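PDB 2R9Q: 2'-deoxycytidine 5'-triphosphate deaminase, which probably catalyses the hydrolytic deamination of dCTP to dUTP and ammonia, a step that feeds dTTP synthesis. Local coordinates for residues K26-A31 with M97-L102; G215-R220 with Y261-R266; A84-G89 with F153-R158; Y275-T280 with G333-E338; T64-K69 with M126-Q131. All blocks are in the same frame, centred on the assembly; numbering follows the deposited sequence.

Contact 1 of 5, residues K26-A31 with M97-L102; sequences KLKSEA and MESLAL
Glu98 OE2 is gripped by several donors at once: Ser29 OG, 2.8 Å from Glu98 OE2 and donating to it from above the carboxylate plane, Arg46 through a salt bridge, and, weakly, Gln37. OG reaches the carboxylate because it stands anti to the backbone N of Ser29 (chi1 -165°), and Arg46 also bonds the same hydroxyl, so serine, glutamate and arginine form one closed polar cluster. From here the two segments run antiparallel as a short two-residue pairing. Lys28 and Ser99 are its hydrogen-bonded pair, Lys28 N to Ser99 O at 2.7 Å and Ser99 N to Lys28 O at 2.9 Å. Beyond it Ala101 N donates to Lys26 O at 2.8 Å, while at the other end the bond from Glu30 N to Met97 O is weak. Leu27 and Leu100, the non-hydrogen-bonded pair, meet on the buried face, with Leu27 CD1 3.7 Å from Leu100 CD2. Near the corner at Met97, its CE methyl packs on Ala31 CB at 3.8 Å, and the carboxylate of Glu30 turns to a salt bridge with Arg159. The contact adds strand 27-28 to the edge of the long strand 91-101; Leu27 and Leu100 both rest on Phe168 of strand 162-170, Leu27 also touches Leu43 of strand 42-46, and helix 15-23 packs on Leu27 and Ser29 through Ile18 and Phe22.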
# COMPACT_ATOMS: atom_id res chain seq x y z
N LYS B 26 -44.04 13.78 -7.09
CA LYS B 26 -42.94 14.11 -8.01
C LYS B 26 -41.60 13.55 -7.47
O LYS B 26 -40.60 13.48 -8.19
CB LYS B 26 -42.81 15.62 -8.24
CG LYS B 26 -44.08 16.37 -8.71
CD LYS B 26 -44.90 15.63 -9.75
CE LYS B 26 -46.22 16.38 -10.06
NZ LYS B 26 -47.04 16.65 -8.85
N LEU B 27 -41.61 13.20 -6.19
CA LEU B 27 -40.54 12.51 -5.50
C LEU B 27 -41.20 11.36 -4.73
O LEU B 27 -42.18 11.56 -3.99
CB LEU B 27 -39.78 13.49 -4.59
CG LEU B 27 -38.97 13.04 -3.37
CD1 LEU B 27 -37.85 12.01 -3.69
CD2 LEU B 27 -38.41 14.28 -2.65
N LYS B 28 -40.73 10.14 -4.96
CA LYS B 28 -41.32 8.96 -4.34
C LYS B 28 -40.35 8.26 -3.44
O LYS B 28 -39.14 8.47 -3.53
CB LYS B 28 -41.80 7.96 -5.41
CG LYS B 28 -43.01 8.38 -6.22
CD LYS B 28 -42.63 8.70 -7.65
CE LYS B 28 -43.81 8.47 -8.56
NZ LYS B 28 -44.13 7.02 -8.72
N SER B 29 -40.88 7.41 -2.57
CA SER B 29 -40.06 6.55 -1.73
C SER B 29 -40.78 5.25 -1.41
O SER B 29 -41.99 5.20 -1.46
CB SER B 29 -39.62 7.25 -0.44
OG SER B 29 -38.57 6.52 0.15
N GLU B 30 -40.00 4.22 -1.06
CA GLU B 30 -40.55 2.92 -0.68
C GLU B 30 -41.28 2.94 0.65
O GLU B 30 -42.02 2.01 0.95
CB GLU B 30 -39.45 1.85 -0.64
CG GLU B 30 -38.96 1.44 -2.02
CD GLU B 30 -37.86 0.39 -1.97
OE1 GLU B 30 -37.90 -0.49 -1.09
OE2 GLU B 30 -36.96 0.44 -2.82
N ALA B 31 -41.06 3.97 1.45
CA ALA B 31 -41.73 4.14 2.74
C ALA B 31 -41.90 5.61 3.09
O ALA B 31 -41.36 6.49 2.42
CB ALA B 31 -40.98 3.41 3.83
N MET B 97 -34.00 3.88 -1.85
CA MET B 97 -35.46 3.88 -1.64
C MET B 97 -36.20 5.04 -2.41
O MET B 97 -37.30 4.89 -2.92
CB MET B 97 -35.76 3.92 -0.14
CG MET B 97 -35.37 2.68 0.65
SD MET B 97 -35.65 2.81 2.45
CE MET B 97 -37.40 3.08 2.51
N GLU B 98 -35.55 6.19 -2.54
CA GLU B 98 -36.15 7.34 -3.21
C GLU B 98 -36.05 7.27 -4.72
O GLU B 98 -35.03 6.84 -5.26
CB GLU B 98 -35.54 8.64 -2.71
CG GLU B 98 -35.92 8.98 -1.27
CD GLU B 98 -35.31 8.02 -0.26
OE1 GLU B 98 -34.10 7.69 -0.39
OE2 GLU B 98 -36.05 7.59 0.65
N SER B 99 -37.12 7.67 -5.39
CA SER B 99 -37.12 7.79 -6.85
C SER B 99 -37.82 9.09 -7.26
O SER B 99 -38.48 9.74 -6.44
CB SER B 99 -37.66 6.52 -7.59
OG SER B 99 -39.06 6.30 -7.49
N LEU B 100 -37.61 9.47 -8.52
CA LEU B 100 -38.01 10.78 -8.99
C LEU B 100 -38.93 10.76 -10.22
O LEU B 100 -38.88 9.85 -11.04
CB LEU B 100 -36.76 11.64 -9.27
CG LEU B 100 -35.82 11.95 -8.10
CD1 LEU B 100 -34.55 12.59 -8.65
CD2 LEU B 100 -36.48 12.83 -7.00
N ALA B 101 -39.82 11.75 -10.26
CA ALA B 101 -40.52 12.20 -11.46
C ALA B 101 -40.54 13.75 -11.40
O ALA B 101 -41.50 14.38 -10.96
CB ALA B 101 -41.91 11.62 -11.51
N LEU B 102 -39.42 14.35 -11.79
CA LEU B 102 -39.20 15.79 -11.67
C LEU B 102 -39.95 16.66 -12.73
O LEU B 102 -39.97 16.32 -13.92
CB LEU B 102 -37.69 16.08 -11.76
CG LEU B 102 -36.90 16.38 -10.48
CD1 LEU B 102 -37.36 15.57 -9.29
CD2 LEU B 102 -35.40 16.19 -10.76

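Contact 2 of 5, residues G215-R220 with Y261-R266; sequences GLIGYR and YILVSR
Tyr219 and Ile262 supply the direct backbone hydrogen bonds of this antiparallel contact: Tyr219 N donates to Ile262 O at 2.9 Å, and Ile262 N returns a bond to Tyr219 O at 2.7 Å. Next along, the strands part and a water takes over, accepting from Val264 N at 2.8 Å and donating to Ile217 O at 2.7 Å. CA-H...O contacts flank the direct pair, the closer from Gly218 CA to Ile262 O at 3.1 Å, with Leu263 CD2 nearby; the backbone of Gly218 (phi 156°, psi -160°) adopts a conformation accessible to glycine. Apolar contacts are modest: Ile217 CG1 lies 4.4 Å from Leu263 CD2, and on the face away from Arg220 and Tyr261, Tyr219 CB and Ile262 CB come within 4.3 Å. The polar-aromatic pair is Arg220 and Tyr261, whose side chains lie side by side and point the same way, CD of Arg220 3.8 Å from CE1 of Tyr261, with guanidinium and ring planes 71° apart. Tyr261 OH stays at the guanidinium edge, but the bonds go elsewhere: Arg220 to a salt bridge with Glu243, Tyr261 OH to the backbone N of Asp256. Tyr219 OH bonds the backbone of a bound peptide, and Ile262 packs on an apolar side chain of it. Within this buried contact, the water thus satisfies Ile217 O and Val264 N where no direct bond forms between them.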
# COMPACT_ATOMS: atom_id res chain seq x y z
N GLY B 215 -3.34 22.28 21.97
CA GLY B 215 -3.10 22.67 20.58
C GLY B 215 -3.53 21.69 19.48
O GLY B 215 -2.87 21.58 18.45
N LEU B 216 -4.67 21.02 19.70
CA LEU B 216 -5.34 20.13 18.74
C LEU B 216 -5.64 20.79 17.38
O LEU B 216 -6.29 21.84 17.34
CB LEU B 216 -6.66 19.58 19.34
CG LEU B 216 -7.54 18.63 18.49
CD1 LEU B 216 -6.92 17.25 18.38
CD2 LEU B 216 -8.99 18.55 19.01
N ILE B 217 -5.17 20.17 16.29
CA ILE B 217 -5.41 20.69 14.93
C ILE B 217 -6.48 19.88 14.17
O ILE B 217 -7.13 20.37 13.27
CB ILE B 217 -4.09 20.84 14.01
CG1 ILE B 217 -3.51 19.50 13.64
CG2 ILE B 217 -3.00 21.79 14.56
CD1 ILE B 217 -2.12 19.67 12.92
N GLY B 218 -6.66 18.63 14.54
CA GLY B 218 -7.53 17.74 13.83
C GLY B 218 -7.20 16.27 14.02
O GLY B 218 -6.57 15.87 14.98
N TYR B 219 -7.66 15.47 13.09
CA TYR B 219 -7.60 14.02 13.24
C TYR B 219 -7.08 13.39 11.95
O TYR B 219 -7.30 13.90 10.88
CB TYR B 219 -8.98 13.47 13.61
CG TYR B 219 -9.47 13.94 14.98
CD1 TYR B 219 -9.10 13.27 16.14
CD2 TYR B 219 -10.25 15.07 15.10
CE1 TYR B 219 -9.53 13.70 17.37
CE2 TYR B 219 -10.69 15.54 16.34
CZ TYR B 219 -10.33 14.84 17.47
OH TYR B 219 -10.75 15.28 18.68
N ARG B 220 -6.36 12.28 12.12
CA ARG B 220 -6.03 11.34 11.08
C ARG B 220 -6.75 10.00 11.34
O ARG B 220 -6.84 9.52 12.47
CB ARG B 220 -4.52 11.20 11.07
CG ARG B 220 -3.97 10.29 10.05
CD ARG B 220 -2.49 10.50 9.92
NE ARG B 220 -1.83 10.25 11.19
CZ ARG B 220 -0.69 10.83 11.59
NH1 ARG B 220 -0.03 11.71 10.83
NH2 ARG B 220 -0.18 10.52 12.79
N TYR B 261 -7.32 13.25 6.68
CA TYR B 261 -7.17 14.22 7.73
C TYR B 261 -8.49 14.99 7.90
O TYR B 261 -9.08 15.44 6.94
CB TYR B 261 -6.02 15.20 7.42
CG TYR B 261 -4.65 14.56 7.30
CD1 TYR B 261 -3.79 14.51 8.39
CD2 TYR B 261 -4.22 14.00 6.12
CE1 TYR B 261 -2.56 13.91 8.31
CE2 TYR B 261 -2.99 13.40 6.02
CZ TYR B 261 -2.13 13.35 7.13
OH TYR B 261 -0.84 12.75 7.03
N ILE B 262 -8.94 15.13 9.14
CA ILE B 262 -10.09 15.99 9.45
C ILE B 262 -9.51 17.25 10.08
O ILE B 262 -8.91 17.21 11.15
CB ILE B 262 -11.14 15.34 10.41
CG1 ILE B 262 -11.75 14.10 9.77
CG2 ILE B 262 -12.23 16.32 10.76
CD1 ILE B 262 -12.46 13.20 10.78
N LEU B 263 -9.72 18.36 9.38
CA LEU B 263 -9.13 19.62 9.71
C LEU B 263 -10.17 20.73 9.72
O LEU B 263 -11.33 20.53 9.32
CB LEU B 263 -7.98 19.93 8.73
CG LEU B 263 -6.79 18.97 8.71
CD1 LEU B 263 -5.92 19.31 7.52
CD2 LEU B 263 -6.01 19.02 10.03
N VAL B 264 -9.76 21.90 10.20
CA VAL B 264 -10.67 23.03 10.39
C VAL B 264 -10.22 24.34 9.68
O VAL B 264 -9.05 24.68 9.64
CB VAL B 264 -11.08 23.21 11.93
CG1 VAL B 264 -10.03 22.70 12.86
CG2 VAL B 264 -11.46 24.63 12.25
N SER B 265 -11.20 25.01 9.10
CA SER B 265 -11.03 26.34 8.52
C SER B 265 -10.70 27.43 9.56
O SER B 265 -11.17 27.39 10.69
CB SER B 265 -12.29 26.74 7.74
OG SER B 265 -13.36 27.15 8.56
N ARG B 266 -9.89 28.41 9.16
CA ARG B 266 -9.67 29.60 10.00
C ARG B 266 -10.95 30.44 10.06
O ARG B 266 -11.32 30.92 11.12
CB ARG B 266 -8.54 30.46 9.47
CG ARG B 266 -7.18 29.82 9.54
CD ARG B 266 -6.08 30.85 9.35
NE ARG B 266 -6.35 31.62 8.16
CZ ARG B 266 -6.12 32.92 8.02
NH1 ARG B 266 -5.58 33.66 8.99
NH2 ARG B 266 -6.45 33.48 6.87
O HOH W 1 -7.14 22.20 11.24

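Contact 3 of 5, residues A84-G89 with F153-R158; sequences AVLETG and FPIVVR
Leu86 and Val157 form the apolar centre, their side chains crossing at about a right angle with CD1 of Leu86 3.7 Å from CG2 of Val157. CG of Leu86 stands anti to its carbonyl carbon (chi1 -49°), which puts CG 4.0 Å from CG2 of Val157, while its CB lies 4.1 Å from CG1 of Ile155 on the same face. The other face carries Val85 and Val156, whose CA atoms are 4.4 Å apart. Two hydrogen-bonded pairs enclose this middle pair: Ala84 N to Val157 O at 2.9 Å and Leu86 N to Ile155 O at 2.9 Å, each answered by a longer bond in the reverse direction. Past the strand ends, CG2 of Thr88 packs 3.6 Å from the N of Pro154. At the polar edge, OE1 of Glu87 approaches CB of Pro154 at 3.6 Å, while OE2 makes a salt bridge with Arg53 of the third subunit, so the pairing borders a subunit interface. Strand 155-157 is the middle of a three-stranded mixed sheet, flanked by strand 84-86 and, in parallel, by strand 228-229 from the C-terminal DCD domain; Leu86 and Ile155 rest on Pro150 of strand 143-150.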
# COMPACT_ATOMS: atom_id res chain seq x y z
N ALA B 84 -24.98 -5.18 6.55
CA ALA B 84 -23.85 -5.76 5.89
C ALA B 84 -22.64 -4.89 6.09
O ALA B 84 -22.74 -3.69 6.08
CB ALA B 84 -24.15 -5.91 4.38
N VAL B 85 -21.49 -5.53 6.21
CA VAL B 85 -20.21 -4.85 6.21
C VAL B 85 -19.73 -4.61 4.78
O VAL B 85 -19.62 -5.52 3.97
CB VAL B 85 -19.11 -5.64 6.94
CG1 VAL B 85 -17.80 -4.81 7.09
CG2 VAL B 85 -19.62 -6.18 8.23
N LEU B 86 -19.41 -3.36 4.51
CA LEU B 86 -18.76 -2.94 3.31
C LEU B 86 -17.28 -2.71 3.65
O LEU B 86 -16.92 -1.95 4.55
CB LEU B 86 -19.49 -1.71 2.72
CG LEU B 86 -21.03 -1.75 2.55
CD1 LEU B 86 -21.56 -0.43 1.94
CD2 LEU B 86 -21.61 -2.99 1.82
N GLU B 87 -16.42 -3.42 2.94
CA GLU B 87 -14.99 -3.38 3.20
C GLU B 87 -14.29 -2.28 2.37
O GLU B 87 -14.77 -1.85 1.30
CB GLU B 87 -14.35 -4.76 2.95
CG GLU B 87 -14.99 -5.89 3.75
CD GLU B 87 -14.69 -5.90 5.23
OE1 GLU B 87 -13.90 -5.07 5.73
OE2 GLU B 87 -15.25 -6.79 5.93
N THR B 88 -13.17 -1.81 2.91
CA THR B 88 -12.37 -0.79 2.24
C THR B 88 -11.82 -1.33 0.91
O THR B 88 -11.53 -2.51 0.78
CB THR B 88 -11.25 -0.23 3.13
OG1 THR B 88 -10.26 -1.23 3.31
CG2 THR B 88 -11.78 0.23 4.47
N GLY B 89 -11.76 -0.46 -0.08
CA GLY B 89 -11.23 -0.81 -1.39
C GLY B 89 -12.21 -1.54 -2.26
O GLY B 89 -11.87 -1.95 -3.36
N PHE B 153 -12.19 3.29 6.83
CA PHE B 153 -12.87 2.45 7.80
C PHE B 153 -13.83 1.52 7.11
O PHE B 153 -14.64 1.95 6.26
CB PHE B 153 -13.68 3.27 8.85
CG PHE B 153 -12.95 4.44 9.45
CD1 PHE B 153 -11.90 4.24 10.29
CD2 PHE B 153 -13.35 5.72 9.20
CE1 PHE B 153 -11.24 5.29 10.81
CE2 PHE B 153 -12.68 6.77 9.72
CZ PHE B 153 -11.62 6.54 10.52
N PRO B 154 -13.79 0.24 7.50
CA PRO B 154 -14.89 -0.60 7.07
C PRO B 154 -16.19 -0.18 7.79
O PRO B 154 -16.16 0.30 8.95
CB PRO B 154 -14.43 -1.98 7.46
CG PRO B 154 -13.51 -1.76 8.65
CD PRO B 154 -12.80 -0.52 8.30
N ILE B 155 -17.31 -0.30 7.09
CA ILE B 155 -18.57 0.23 7.60
C ILE B 155 -19.67 -0.80 7.61
O ILE B 155 -19.62 -1.75 6.87
CB ILE B 155 -18.99 1.53 6.90
CG1 ILE B 155 -19.28 1.32 5.41
CG2 ILE B 155 -17.94 2.63 7.14
CD1 ILE B 155 -20.08 2.45 4.76
N VAL B 156 -20.64 -0.64 8.51
CA VAL B 156 -21.89 -1.40 8.43
C VAL B 156 -23.06 -0.49 8.03
O VAL B 156 -23.24 0.59 8.59
CB VAL B 156 -22.20 -2.33 9.70
CG1 VAL B 156 -21.54 -1.80 10.94
CG2 VAL B 156 -23.70 -2.50 9.91
N VAL B 157 -23.80 -0.96 7.03
CA VAL B 157 -24.98 -0.29 6.46
C VAL B 157 -26.15 -1.23 6.37
O VAL B 157 -26.00 -2.44 6.41
CB VAL B 157 -24.70 0.35 5.04
CG1 VAL B 157 -23.47 1.25 5.09
CG2 VAL B 157 -24.63 -0.71 3.91
N ARG B 158 -27.34 -0.67 6.24
CA ARG B 158 -28.55 -1.44 6.12
C ARG B 158 -29.62 -0.63 5.44
O ARG B 158 -29.44 0.56 5.13
CB ARG B 158 -29.03 -1.86 7.50
CG ARG B 158 -29.28 -0.68 8.45
CD ARG B 158 -29.70 -1.14 9.79
NE ARG B 158 -28.69 -1.96 10.44
CZ ARG B 158 -27.64 -1.47 11.09
NH1 ARG B 158 -27.44 -0.18 11.17
NH2 ARG B 158 -26.78 -2.30 11.68

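Contact 4 of 5, residues Y275-T280 with G333-E338; sequences YAAEMT and GRLVYE
Thr280 and Arg334 close one end of a regular antiparallel beta pairing between two central strands of a four-stranded sheet in the C-terminal DCD domain, which, like the N-terminal one, is related to dUTPase. The pairing has three hydrogen-bonded pairs, Ala276 with Glu338, Glu278 with Val336 and Thr280 with Arg334, each with two backbone bonds of 2.9 Å between N and O. The tight side lies on the buried face of Ala277, Met279, Leu335 and Tyr337. CB of Ala277 sits over one face of the Tyr337 ring and 3.7 Å from CD1 of Leu335. Met279, bent at chi2 and chi3, folds CE against the backbone of Arg334, beside Gly333, whose CA lies 3.1 Å from Thr280 O. Phe297 packs on Ala277, Met279 and Leu335 from strand 296-297, and Ile202 and Leu204 of strand 202-205 adjoin the face too.

The other face is mixed and partly exposed, looser at its glutamates. Glu278 and Glu338 leave their OE1 atoms 5.3 Å apart, with a water 2.9 Å from Glu278 OE1 lying between them; Asn111 takes the other oxygen of Glu278 and Arg169 that of Glu338, which probably eases the like charges. It tightens again where the Thr280 hydroxyl lies over one face of the Arg334 guanidinium, and OG1, held between N and the carbonyl carbon (chi1 58°), donates to Arg334 O at 2.6 Å, an oxygen that also accepts from Thr280 N.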
# COMPACT_ATOMS: atom_id res chain seq x y z
N TYR B 275 -30.43 31.75 1.80
CA TYR B 275 -29.35 31.24 0.99
C TYR B 275 -28.92 29.85 1.46
O TYR B 275 -28.99 29.51 2.65
CB TYR B 275 -28.17 32.21 1.03
CG TYR B 275 -28.53 33.57 0.50
CD1 TYR B 275 -28.23 33.94 -0.80
CD2 TYR B 275 -29.23 34.49 1.30
CE1 TYR B 275 -28.58 35.19 -1.31
CE2 TYR B 275 -29.60 35.75 0.81
CZ TYR B 275 -29.27 36.09 -0.50
OH TYR B 275 -29.62 37.33 -1.01
N ALA B 276 -28.55 29.03 0.49
CA ALA B 276 -27.81 27.82 0.76
C ALA B 276 -26.40 28.02 0.20
O ALA B 276 -26.15 28.94 -0.58
CB ALA B 276 -28.51 26.62 0.12
N ALA B 277 -25.47 27.17 0.65
CA ALA B 277 -24.10 27.12 0.11
C ALA B 277 -23.63 25.69 -0.27
O ALA B 277 -24.25 24.68 0.08
CB ALA B 277 -23.11 27.77 1.08
N GLU B 278 -22.53 25.66 -1.01
CA GLU B 278 -21.85 24.44 -1.36
C GLU B 278 -20.36 24.70 -1.29
O GLU B 278 -19.88 25.73 -1.77
CB GLU B 278 -22.28 23.97 -2.74
CG GLU B 278 -21.83 22.57 -3.11
CD GLU B 278 -22.44 22.06 -4.41
OE1 GLU B 278 -23.23 22.78 -5.09
OE2 GLU B 278 -22.16 20.92 -4.78
N MET B 279 -19.65 23.77 -0.66
CA MET B 279 -18.22 23.81 -0.52
C MET B 279 -17.62 23.30 -1.83
O MET B 279 -18.11 22.32 -2.38
CB MET B 279 -17.80 22.91 0.65
CG MET B 279 -16.89 23.55 1.70
SD MET B 279 -15.22 23.83 1.11
CE MET B 279 -15.28 25.57 0.74
N THR B 280 -16.61 23.99 -2.36
CA THR B 280 -15.92 23.56 -3.58
C THR B 280 -14.39 23.49 -3.35
O THR B 280 -13.86 24.24 -2.54
CB THR B 280 -16.21 24.49 -4.78
OG1 THR B 280 -15.82 25.83 -4.47
CG2 THR B 280 -17.70 24.46 -5.14
N GLY B 333 -10.46 25.79 -0.12
CA GLY B 333 -11.73 25.74 -0.81
C GLY B 333 -12.43 27.08 -0.96
O GLY B 333 -11.98 28.13 -0.50
N ARG B 334 -13.59 26.99 -1.57
CA ARG B 334 -14.38 28.13 -1.93
C ARG B 334 -15.90 27.81 -1.63
O ARG B 334 -16.47 26.86 -2.17
CB ARG B 334 -13.97 28.41 -3.37
CG ARG B 334 -14.81 29.25 -4.23
CD ARG B 334 -14.34 29.05 -5.70
NE ARG B 334 -14.62 27.72 -6.31
CZ ARG B 334 -15.70 27.40 -7.04
NH1 ARG B 334 -16.68 28.28 -7.23
NH2 ARG B 334 -15.83 26.19 -7.57
N LEU B 335 -16.49 28.55 -0.69
CA LEU B 335 -17.89 28.40 -0.35
C LEU B 335 -18.74 29.25 -1.30
O LEU B 335 -18.66 30.47 -1.30
CB LEU B 335 -18.15 28.80 1.08
CG LEU B 335 -19.44 28.34 1.76
CD1 LEU B 335 -19.59 26.80 1.78
CD2 LEU B 335 -19.53 28.96 3.17
N VAL B 336 -19.52 28.56 -2.13
CA VAL B 336 -20.35 29.16 -3.16
C VAL B 336 -21.83 29.27 -2.70
O VAL B 336 -22.42 28.30 -2.25
CB VAL B 336 -20.25 28.37 -4.46
CG1 VAL B 336 -21.26 28.85 -5.46
CG2 VAL B 336 -18.82 28.46 -5.02
N TYR B 337 -22.40 30.47 -2.83
CA TYR B 337 -23.73 30.78 -2.35
C TYR B 337 -24.77 30.71 -3.48
O TYR B 337 -24.47 31.02 -4.63
CB TYR B 337 -23.76 32.15 -1.67
CG TYR B 337 -23.06 32.18 -0.33
CD1 TYR B 337 -23.77 32.07 0.85
CD2 TYR B 337 -21.68 32.32 -0.24
CE1 TYR B 337 -23.14 32.07 2.07
CE2 TYR B 337 -21.04 32.33 1.00
CZ TYR B 337 -21.77 32.22 2.15
OH TYR B 337 -21.14 32.24 3.39
N GLU B 338 -25.97 30.30 -3.13
CA GLU B 338 -27.07 30.18 -4.05
C GLU B 338 -28.36 30.59 -3.32
O GLU B 338 -28.52 30.32 -2.12
CB GLU B 338 -27.12 28.73 -4.54
CG GLU B 338 -28.00 28.47 -5.75
CD GLU B 338 -28.02 27.02 -6.22
OE1 GLU B 338 -27.18 26.19 -5.74
OE2 GLU B 338 -28.88 26.71 -7.08
O HOH W 2 -25.63 24.05 -4.00

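Contact 5 of 5, residues T64-K69 with M126-Q131; sequences TRVIDK and MTDNAQ
The Arg65 guanidinium and the Asp128 carboxylate are the flat groups here; their side chains lie side by side and point the same way, with planes 66° apart. CG2 of Ile67 sits over the centre of one guanidinium face, 3.3 Å above the plane, and Asp68 OD2 lies in plane at its edge, while NH2 of Arg65 forms a salt bridge with Asp68 OD1. The Asp128 carboxylate is met from above its plane by Val66 N, 3.0 Å from OD1 in a nearly straight bond (168°). A water gives a further bond to OD1, at 2.6 Å, and accepts from Ile67 N. Beside this, Asn129 N donates to Thr64 O at 2.8 Å, tying the type II turn Thr127-Ala130 to the residue ahead of the N-cap. On the apolar side, CE of Met126 meets both methyls of Val66, unusually tight at 3.4 Å from CG2, and Tyr145 of strand 143-150 touches both residues. Lys69 bonds the loop oxygens of Met59 and Pro60 and pairs with Glu327 of the fourth subunit. Arg65 occupies the N-cap position, but the acceptor for the first helical N-H comes from Asp128, distant in sequence; the negative charge of Asp128 would probably be steadied by the dipole of helix 66-71.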
# COMPACT_ATOMS: atom_id res chain seq x y z
N THR B 64 -29.01 4.13 -21.42
CA THR B 64 -28.71 2.93 -20.64
C THR B 64 -29.29 3.04 -19.23
O THR B 64 -28.96 3.96 -18.50
CB THR B 64 -27.19 2.66 -20.49
OG1 THR B 64 -26.54 2.72 -21.76
CG2 THR B 64 -26.96 1.29 -19.83
N ARG B 65 -30.15 2.08 -18.87
CA ARG B 65 -30.63 1.92 -17.50
C ARG B 65 -29.52 1.37 -16.61
O ARG B 65 -28.76 0.51 -17.03
CB ARG B 65 -31.85 1.00 -17.43
CG ARG B 65 -33.06 1.48 -18.24
CD ARG B 65 -34.31 0.68 -17.93
NE ARG B 65 -34.10 -0.77 -18.02
CZ ARG B 65 -34.76 -1.70 -17.32
NH1 ARG B 65 -35.70 -1.37 -16.43
NH2 ARG B 65 -34.45 -2.99 -17.50
N VAL B 66 -29.44 1.88 -15.39
CA VAL B 66 -28.44 1.40 -14.43
C VAL B 66 -28.58 -0.12 -14.22
O VAL B 66 -27.57 -0.83 -14.16
CB VAL B 66 -28.49 2.17 -13.08
CG1 VAL B 66 -27.58 1.51 -12.07
CG2 VAL B 66 -28.12 3.63 -13.27
N ILE B 67 -29.83 -0.59 -14.16
CA ILE B 67 -30.12 -2.01 -13.96
C ILE B 67 -29.62 -2.91 -15.10
O ILE B 67 -29.26 -4.05 -14.84
CB ILE B 67 -31.64 -2.27 -13.62
CG1 ILE B 67 -31.78 -3.54 -12.77
CG2 ILE B 67 -32.52 -2.33 -14.89
CD1 ILE B 67 -31.07 -3.48 -11.40
N ASP B 68 -29.56 -2.41 -16.33
CA ASP B 68 -28.98 -3.16 -17.45
C ASP B 68 -27.49 -3.38 -17.32
O ASP B 68 -27.00 -4.50 -17.43
CB ASP B 68 -29.26 -2.47 -18.78
CG ASP B 68 -30.74 -2.45 -19.14
OD1 ASP B 68 -31.52 -3.25 -18.58
OD2 ASP B 68 -31.11 -1.61 -19.98
N LYS B 69 -26.75 -2.31 -17.08
CA LYS B 69 -25.31 -2.43 -16.85
C LYS B 69 -24.97 -3.42 -15.71
O LYS B 69 -24.12 -4.29 -15.86
CB LYS B 69 -24.69 -1.05 -16.62
CG LYS B 69 -24.69 -0.19 -17.87
CD LYS B 69 -23.57 -0.58 -18.86
CE LYS B 69 -22.30 0.28 -18.71
NZ LYS B 69 -22.16 1.34 -19.74
N MET B 126 -25.91 7.81 -8.98
CA MET B 126 -26.14 7.64 -10.41
C MET B 126 -27.62 7.55 -10.79
O MET B 126 -28.47 7.10 -10.02
CB MET B 126 -25.29 6.50 -11.03
CG MET B 126 -25.24 5.21 -10.27
SD MET B 126 -24.09 3.99 -10.95
CE MET B 126 -24.79 3.59 -12.51
N THR B 127 -27.89 8.10 -11.98
CA THR B 127 -29.17 8.07 -12.65
C THR B 127 -29.10 7.15 -13.88
O THR B 127 -28.02 6.87 -14.40
CB THR B 127 -29.67 9.49 -13.11
OG1 THR B 127 -28.71 10.13 -13.96
CG2 THR B 127 -30.01 10.35 -12.01
N ASP B 128 -30.26 6.69 -14.32
CA ASP B 128 -30.41 6.08 -15.66
C ASP B 128 -29.92 7.09 -16.71
O ASP B 128 -30.14 8.30 -16.57
CB ASP B 128 -31.87 5.73 -15.95
CG ASP B 128 -32.37 4.47 -15.21
OD1 ASP B 128 -31.63 3.79 -14.47
OD2 ASP B 128 -33.57 4.16 -15.41
N ASN B 129 -29.23 6.59 -17.73
CA ASN B 129 -28.73 7.40 -18.84
C ASN B 129 -27.63 8.39 -18.46
O ASN B 129 -27.33 9.28 -19.24
CB ASN B 129 -29.88 8.15 -19.53
CG ASN B 129 -31.07 7.25 -19.82
OD1 ASN B 129 -30.90 6.13 -20.32
ND2 ASN B 129 -32.27 7.72 -19.47
N ALA B 130 -26.99 8.17 -17.31
CA ALA B 130 -26.02 9.11 -16.73
C ALA B 130 -24.69 9.24 -17.49
O ALA B 130 -24.06 8.27 -17.91
CB ALA B 130 -25.78 8.77 -15.23
N GLN B 131 -24.28 10.50 -17.65
CA GLN B 131 -23.01 10.88 -18.27
C GLN B 131 -22.09 11.54 -17.25
O GLN B 131 -20.89 11.62 -17.44
CB GLN B 131 -23.27 11.82 -19.44
CG GLN B 131 -23.80 11.09 -20.65
CD GLN B 131 -24.35 12.04 -21.69
OE1 GLN B 131 -23.71 13.05 -22.01
NE2 GLN B 131 -25.51 11.72 -22.25
O HOH W 3 -32.09 1.37 -13.61

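From the N terminus, contact 1 joins the strand after helix 15-23 to strand 91-101, closing a loop of 65 residues. Inside that loop begin contact 5, which closes 56 residues between helix 66-71 and the end of strand 121-127, and contact 3, which closes 63 between strands 84-86 and 155-157; all three cross one another, interlocking the N-terminal DCD domain. Contacts 1 and 5 reach the same sheet, their centres about 17 Å apart. Contacts 2 and 4 follow in series within the C-terminal domain, closing loops of 40 and 52 residues; strands 261-269 and 275-281 are consecutive but lie in different sheets. Contacts 2 and 3, from different domains, approach to about 6 Å between nearest atoms.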